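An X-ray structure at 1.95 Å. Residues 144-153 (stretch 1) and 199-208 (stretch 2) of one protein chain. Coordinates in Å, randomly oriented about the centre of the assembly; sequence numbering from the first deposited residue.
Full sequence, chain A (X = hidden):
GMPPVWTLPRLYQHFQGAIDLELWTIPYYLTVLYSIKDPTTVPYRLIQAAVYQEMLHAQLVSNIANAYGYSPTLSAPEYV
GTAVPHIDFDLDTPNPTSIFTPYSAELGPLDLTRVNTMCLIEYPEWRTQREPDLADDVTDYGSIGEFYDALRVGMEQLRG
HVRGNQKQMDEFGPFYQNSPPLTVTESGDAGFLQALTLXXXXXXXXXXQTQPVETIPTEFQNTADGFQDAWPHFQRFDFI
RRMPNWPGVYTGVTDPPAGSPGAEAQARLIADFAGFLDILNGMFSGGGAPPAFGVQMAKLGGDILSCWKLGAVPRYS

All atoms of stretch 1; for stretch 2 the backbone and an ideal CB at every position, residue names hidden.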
# COMPACT_ATOMS: atom_id res chain seq x y z
N ILE A 144 3.84 -8.41 -5.78
CA ILE A 144 3.44 -8.35 -4.39
C ILE A 144 3.12 -9.74 -3.90
O ILE A 144 3.49 -10.10 -2.78
CB ILE A 144 2.22 -7.42 -4.18
CG1 ILE A 144 2.64 -5.98 -4.45
CG2 ILE A 144 1.68 -7.59 -2.77
CD1 ILE A 144 1.47 -4.95 -4.34
N GLY A 145 2.48 -10.53 -4.74
CA GLY A 145 2.14 -11.88 -4.43
C GLY A 145 3.34 -12.71 -4.10
O GLY A 145 3.28 -13.54 -3.16
N GLU A 146 4.43 -12.53 -4.85
CA GLU A 146 5.65 -13.27 -4.55
C GLU A 146 6.24 -12.86 -3.20
O GLU A 146 6.77 -13.69 -2.42
CB GLU A 146 6.70 -13.03 -5.63
CG GLU A 146 7.95 -13.91 -5.43
CD GLU A 146 9.16 -13.54 -6.31
OE1 GLU A 146 8.98 -12.80 -7.30
OE2 GLU A 146 10.29 -14.02 -6.00
N PHE A 147 6.25 -11.57 -2.95
CA PHE A 147 6.67 -11.06 -1.62
C PHE A 147 5.88 -11.81 -0.52
O PHE A 147 6.47 -12.34 0.44
CB PHE A 147 6.40 -9.55 -1.54
CG PHE A 147 7.11 -8.83 -0.36
CD1 PHE A 147 7.19 -9.40 0.89
CD2 PHE A 147 7.68 -7.60 -0.55
CE1 PHE A 147 7.85 -8.75 1.93
CE2 PHE A 147 8.34 -6.96 0.50
CZ PHE A 147 8.43 -7.56 1.72
N TYR A 148 4.55 -11.84 -0.63
CA TYR A 148 3.75 -12.56 0.36
C TYR A 148 3.96 -14.06 0.41
O TYR A 148 3.85 -14.63 1.49
CB TYR A 148 2.27 -12.19 0.30
CG TYR A 148 2.03 -10.80 0.86
CD1 TYR A 148 2.20 -10.54 2.22
CD2 TYR A 148 1.67 -9.74 0.04
CE1 TYR A 148 2.00 -9.27 2.74
CE2 TYR A 148 1.46 -8.46 0.57
CZ TYR A 148 1.64 -8.24 1.92
OH TYR A 148 1.47 -7.01 2.45
N ASP A 149 4.26 -14.70 -0.73
CA ASP A 149 4.69 -16.08 -0.71
C ASP A 149 5.91 -16.36 0.17
O ASP A 149 5.95 -17.38 0.91
CB ASP A 149 5.10 -16.50 -2.12
CG ASP A 149 3.95 -16.94 -2.98
OD1 ASP A 149 2.79 -17.00 -2.52
OD2 ASP A 149 4.24 -17.25 -4.14
N ALA A 150 6.95 -15.55 -0.01
CA ALA A 150 8.18 -15.61 0.82
C ALA A 150 7.82 -15.37 2.28
O ALA A 150 8.25 -16.10 3.18
CB ALA A 150 9.18 -14.59 0.35
N LEU A 151 7.03 -14.34 2.54
CA LEU A 151 6.63 -14.06 3.92
C LEU A 151 5.94 -15.27 4.61
O LEU A 151 6.25 -15.61 5.72
CB LEU A 151 5.72 -12.84 3.94
CG LEU A 151 5.62 -12.19 5.31
CD1 LEU A 151 6.88 -11.40 5.66
CD2 LEU A 151 4.34 -11.29 5.38
N ARG A 152 5.03 -15.94 3.93
CA ARG A 152 4.42 -17.18 4.48
C ARG A 152 5.44 -18.27 4.90
O ARG A 152 5.26 -18.94 5.91
CB ARG A 152 3.49 -17.84 3.46
CG ARG A 152 2.25 -17.08 3.16
CD ARG A 152 1.39 -17.93 2.19
NE ARG A 152 0.18 -17.21 1.81
CZ ARG A 152 0.00 -16.56 0.66
NH1 ARG A 152 0.97 -16.48 -0.24
NH2 ARG A 152 -1.15 -15.95 0.43
N VAL A 153 6.54 -18.39 4.19
CA VAL A 153 7.59 -19.35 4.54
C VAL A 153 8.28 -18.98 5.84
O VAL A 153 8.41 -19.83 6.74
CB VAL A 153 8.61 -19.55 3.36
CG1 VAL A 153 9.82 -20.44 3.78
CG2 VAL A 153 7.90 -20.16 2.18
N UNK A 199 -2.97 -12.91 5.58
CA UNK A 199 -2.19 -12.80 4.33
C UNK A 199 -3.05 -13.09 3.09
O UNK A 199 -2.96 -12.38 2.08
CB UNK A 199 -1.00 -13.76 4.37
N UNK A 200 -3.90 -14.11 3.18
CA UNK A 200 -4.81 -14.50 2.07
C UNK A 200 -5.79 -13.41 1.68
O UNK A 200 -5.95 -13.14 0.53
CB UNK A 200 -5.60 -15.75 2.46
N UNK A 201 -6.37 -12.73 2.67
CA UNK A 201 -7.19 -11.57 2.42
C UNK A 201 -6.44 -10.47 1.69
O UNK A 201 -7.00 -9.88 0.80
CB UNK A 201 -7.74 -11.03 3.74
N UNK A 202 -5.18 -10.18 2.09
CA UNK A 202 -4.37 -9.16 1.45
C UNK A 202 -4.10 -9.48 -0.03
O UNK A 202 -4.27 -8.62 -0.90
CB UNK A 202 -3.05 -9.00 2.20
N UNK A 203 -3.63 -10.70 -0.28
CA UNK A 203 -3.26 -11.11 -1.63
C UNK A 203 -4.50 -11.27 -2.54
O UNK A 203 -4.46 -10.84 -3.70
CB UNK A 203 -2.47 -12.42 -1.57
N UNK A 204 -5.58 -11.86 -2.02
CA UNK A 204 -6.84 -12.00 -2.76
C UNK A 204 -7.37 -10.66 -3.22
O UNK A 204 -7.91 -10.56 -4.31
CB UNK A 204 -7.89 -12.70 -1.90
N UNK A 205 -7.22 -9.63 -2.40
CA UNK A 205 -7.71 -8.29 -2.75
C UNK A 205 -6.88 -7.65 -3.84
O UNK A 205 -7.42 -6.98 -4.70
CB UNK A 205 -7.72 -7.39 -1.52
N UNK A 206 -5.57 -7.81 -3.81
CA UNK A 206 -4.70 -7.25 -4.84
C UNK A 206 -4.79 -7.89 -6.22
O UNK A 206 -5.02 -7.21 -7.22
CB UNK A 206 -3.25 -7.34 -4.36
N UNK A 207 -4.61 -9.22 -6.26
CA UNK A 207 -4.48 -9.97 -7.52
C UNK A 207 -5.58 -10.98 -7.77
O UNK A 207 -5.66 -11.51 -8.86
CB UNK A 207 -3.14 -10.70 -7.54
N UNK A 208 -6.40 -11.27 -6.76
CA UNK A 208 -7.47 -12.25 -6.90
C UNK A 208 -7.06 -13.62 -6.40
O UNK A 208 -5.86 -13.94 -6.32
CB UNK A 208 -7.91 -12.35 -8.36

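The two helices run nearly antiparallel, their N-to-C directions 166° apart, so early positions of stretch 2 meet the end of stretch 1 and late ones its start.

Position 199 points its CA-to-CB bond toward stretch 1, with the ideal CB 4.5 Å from Arg 152 NE and 5.0 Å from Tyr 148 CD1. A compact apolar side chain would suit, as might a small polar one. The residue is Val 199, chi1 t: its CG1 lies 3.9 Å from Tyr 148 CB and, over one face of the guanidinium, 3.5 Å from Arg 152 NH2.

At position 200 the bond points away, yet the ideal CB is 4.9 Å from Arg 152 NH2. A positive group at that range favours an acid. Asp 200 turns its carboxylate back, and OD1 forms a salt bridge and hydrogen bond with Arg 152 NH2 at 2.9 Å, near the guanidinium plane. Water 2 also bridges the pair, accepting from Arg 152 NE (2.6 Å) and donating a weak hydrogen bond to Asp 200 OD1 (2.5 Å).

Position 201 has nothing of stretch 1 within 5.5 Å of its ideal CB, leaving the choice unconstrained here; it is Ile 201.

Position 202 points toward stretch 1, its ideal CB 4.8 Å from Tyr 148 CZ. Leucine, isoleucine, valine or methionine could pack against that ring. In Ile 202, CG2 comes 3.7 Å from Tyr 148 CE2.

Position 203 points sideways, but its CA is 6.1 Å from Gly 145 CA. The ideal CB, 5.1 Å from Tyr 148 CB and 4.3 Å from Arg 152 NH2, would accept valine, alanine or threonine. Val 203, chi1 t, sets CG2 3.6 Å from Tyr 148 CB.

Positions 204 and 205 are out of reach and tolerate many residues; they are Asp 204 and Gln 205.

Position 206 points toward stretch 1, with 5.2 Å between its ideal CB and Ile 144 CG2. A small side chain looks possible, and phi/psi of -71/-54 does not demand glycine; it is Gly 206.

Position 207 also points toward stretch 1, although no atom there lies within 5.5 Å of the ideal CB. A long polar side chain could reach the Gly 145 region. Glu 207 places OE1 3.9 Å from Gly 145 CA; water 1 accepts from Gly 145 N (3.0 Å) and donates to Glu 207 OE1 (2.6 Å).

Position 208 has phi/psi of 95/157, where a CB would jam against the preceding carbonyl O. Glycine is called for, and Gly 208 is present.

Stretch 2 199-208: VDIIVDQGEG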
# COMPACT_ATOMS: atom_id res chain seq x y z
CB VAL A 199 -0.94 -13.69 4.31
CG1 VAL A 199 -0.23 -13.64 2.93
CG2 VAL A 199 0.02 -13.27 5.42
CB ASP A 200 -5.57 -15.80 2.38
CG ASP A 200 -4.71 -17.03 2.16
OD1 ASP A 200 -3.66 -16.93 1.46
OD2 ASP A 200 -5.05 -18.10 2.70
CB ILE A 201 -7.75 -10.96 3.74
CG1 ILE A 201 -8.75 -11.91 4.41
CG2 ILE A 201 -8.41 -9.59 3.45
CD1 ILE A 201 -8.94 -11.65 5.89
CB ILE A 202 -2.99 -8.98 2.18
CG1 ILE A 202 -3.17 -8.41 3.59
CG2 ILE A 202 -2.10 -8.03 1.37
CD1 ILE A 202 -1.90 -8.46 4.47
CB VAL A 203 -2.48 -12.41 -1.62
CG1 VAL A 203 -2.19 -12.88 -3.05
CG2 VAL A 203 -1.15 -12.18 -0.84
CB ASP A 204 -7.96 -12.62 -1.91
CG ASP A 204 -7.75 -14.10 -1.58
OD1 ASP A 204 -6.80 -14.72 -2.07
OD2 ASP A 204 -8.55 -14.62 -0.78
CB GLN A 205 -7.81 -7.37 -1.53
CG GLN A 205 -8.94 -7.76 -0.56
CD GLN A 205 -9.13 -6.79 0.59
OE1 GLN A 205 -8.27 -5.97 0.90
NE2 GLN A 205 -10.28 -6.89 1.24
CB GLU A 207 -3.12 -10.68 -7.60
CG GLU A 207 -2.82 -11.64 -6.46
CD GLU A 207 -1.57 -12.51 -6.68
OE1 GLU A 207 -0.54 -12.00 -7.21
OE2 GLU A 207 -1.63 -13.71 -6.30
O HOH W 1 0.67 -9.67 -6.96
O HOH W 2 -1.93 -17.52 3.22
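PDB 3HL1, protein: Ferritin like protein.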